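Local coordinates for protein HTH-type transcriptional regulator mcbR (Escherichia coli UMEA 3718-1, PDB 4P9F) that represses transcription of mcbA by binding its promoter region, preventing colanic acid overproduction and mucoidy, and is important for biofilm formation, at the interface of chains A and B. Coordinates in Å, arbitrary orientation; residue numbers count along the deposited sequence, not the author numbering. Chains: chain A/B, HTH-type transcriptional regulator mcbR.

The interface of chains A and B. Residues chain A 78, 82, 152; chain B 86, 142-145.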
loop_
_atom_site.group_PDB
_atom_site.type_symbol
_atom_site.label_atom_id
_atom_site.label_comp_id
_atom_site.label_asym_id
_atom_site.label_seq_id
_atom_site.Cartn_x
_atom_site.Cartn_y
_atom_site.Cartn_z
ATOM N N GLU A 78 -11.465 5.447 -5.300
ATOM C CA GLU A 78 -10.189 4.806 -5.631
ATOM C C GLU A 78 -9.662 3.906 -4.514
ATOM O O GLU A 78 -9.231 2.768 -4.760
ATOM C CB GLU A 78 -9.145 5.858 -5.991
ATOM C CG GLU A 78 -7.788 5.232 -6.291
ATOM C CD GLU A 78 -6.733 6.257 -6.685
ATOM O OE1 GLU A 78 -7.034 7.469 -6.696
ATOM O OE2 GLU A 78 -5.599 5.836 -6.981
ATOM N N ILE A 82 -9.147 -0.229 -4.652
ATOM C CA ILE A 82 -7.885 -0.872 -4.322
ATOM C C ILE A 82 -8.065 -1.868 -3.178
ATOM O O ILE A 82 -7.663 -3.025 -3.275
ATOM C CB ILE A 82 -6.793 0.152 -3.929
ATOM C CG1 ILE A 82 -6.538 1.150 -5.069
ATOM C CG2 ILE A 82 -5.486 -0.580 -3.578
ATOM C CD1 ILE A 82 -5.693 2.361 -4.661
ATOM N N LEU A 152 -4.448 1.767 3.702
ATOM C CA LEU A 152 -5.600 2.270 2.951
ATOM C C LEU A 152 -6.745 2.681 3.890
ATOM O O LEU A 152 -7.461 3.639 3.618
ATOM C CB LEU A 152 -6.045 1.222 1.936
ATOM C CG LEU A 152 -5.035 1.035 0.785
ATOM C CD1 LEU A 152 -5.311 -0.249 -0.023
ATOM C CD2 LEU A 152 -5.056 2.260 -0.156
ATOM N N LEU B 86 -2.169 -5.453 -8.389
ATOM C CA LEU B 86 -2.210 -3.991 -8.502
ATOM C C LEU B 86 -1.719 -3.484 -9.865
ATOM O O LEU B 86 -2.299 -2.562 -10.441
ATOM C CB LEU B 86 -1.411 -3.358 -7.362
ATOM C CG LEU B 86 -2.036 -3.676 -5.997
ATOM C CD1 LEU B 86 -1.327 -2.958 -4.874
ATOM C CD2 LEU B 86 -3.514 -3.288 -5.973
HETATM N N MSE B 142 -5.191 6.914 -11.408
HETATM C CA MSE B 142 -5.322 6.330 -10.064
HETATM C C MSE B 142 -4.023 6.561 -9.275
HETATM O O MSE B 142 -3.199 5.646 -9.130
HETATM C CB MSE B 142 -5.631 4.844 -10.157
HETATM C CG MSE B 142 -6.890 4.554 -10.971
HETATM SE SE MSE B 142 -8.489 4.744 -9.869
HETATM C CE MSE B 142 -8.372 2.985 -8.957
ATOM N N PRO B 143 -3.825 7.791 -8.789
ATOM C CA PRO B 143 -2.534 8.141 -8.179
ATOM C C PRO B 143 -2.233 7.307 -6.923
ATOM O O PRO B 143 -1.069 6.988 -6.650
ATOM C CB PRO B 143 -2.694 9.633 -7.853
ATOM C CG PRO B 143 -4.151 9.845 -7.752
ATOM C CD PRO B 143 -4.790 8.902 -8.729
ATOM N N ILE B 144 -3.270 6.966 -6.167
ATOM C CA ILE B 144 -3.079 6.183 -4.941
ATOM C C ILE B 144 -2.675 4.740 -5.269
ATOM O O ILE B 144 -1.834 4.164 -4.586
ATOM C CB ILE B 144 -4.347 6.186 -4.055
ATOM C CG1 ILE B 144 -4.707 7.639 -3.685
ATOM C CG2 ILE B 144 -4.095 5.352 -2.781
ATOM C CD1 ILE B 144 -5.969 7.787 -2.851
ATOM N N LEU B 145 -3.266 4.175 -6.323
ATOM C CA LEU B 145 -2.879 2.865 -6.817
ATOM C C LEU B 145 -1.400 2.881 -7.210
ATOM O O LEU B 145 -0.649 1.983 -6.854
ATOM C CB LEU B 145 -3.760 2.458 -8.016
ATOM C CG LEU B 145 -3.400 1.210 -8.822
ATOM C CD1 LEU B 145 -3.337 -0.046 -7.962
ATOM C CD2 LEU B 145 -4.433 1.028 -9.948
#
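A:Glu78 caps the start of B helix 143-156 in this GntR-family regulator of the FCD type, joining two copies across a two-fold symmetric interface that is likely to be part of the dimer contact. With CG anti to the backbone N (chi1 178°) and the chain extended beyond it, the carboxylate projects from A helix 73-95 to the first turn of the partner helix. There OE2 accepts two backbone hydrogen bonds, at 2.7 Å from B:Ile144 N and 2.9 Å from B:Leu145 N. The first is bent, 120° at H, and arrives on the syn side; the second is straighter, 158°, and arrives on the anti side. Both donors lie off the same face of the carboxylate plane. The helix dipole would probably favour the negative charge.

Packing is tight around this cap. B:Met142, a selenomethionine bent at chi2 and chi3, runs antiparallel alongside the glutamate, its CE 3.5 Å from A:Glu78 CG. B:Ile144 crosses the glutamate obliquely, CB 3.6 Å from CD. A:Ile82 turns its CD1 methyl to B:Leu145 CA, 3.6 Å away. Were A:Glu78 cut back to an alanine, the amides of B:Ile144 and B:Leu145 would probably lose this acceptor, and B:Met142 CE the chain it packs on.

Contact is looser where A:Ile82 CG2 meets B:Leu86 CD2 at 4.1 Å, the side chains crossing nearly at right angles, and A:Leu152 CD2 lies 4.2 Å from B:Ile144 CG2. A:Leu152 and B:Leu86 each have under 10 Å² hidden by the partner chain, against 73 Å² for A:Glu78.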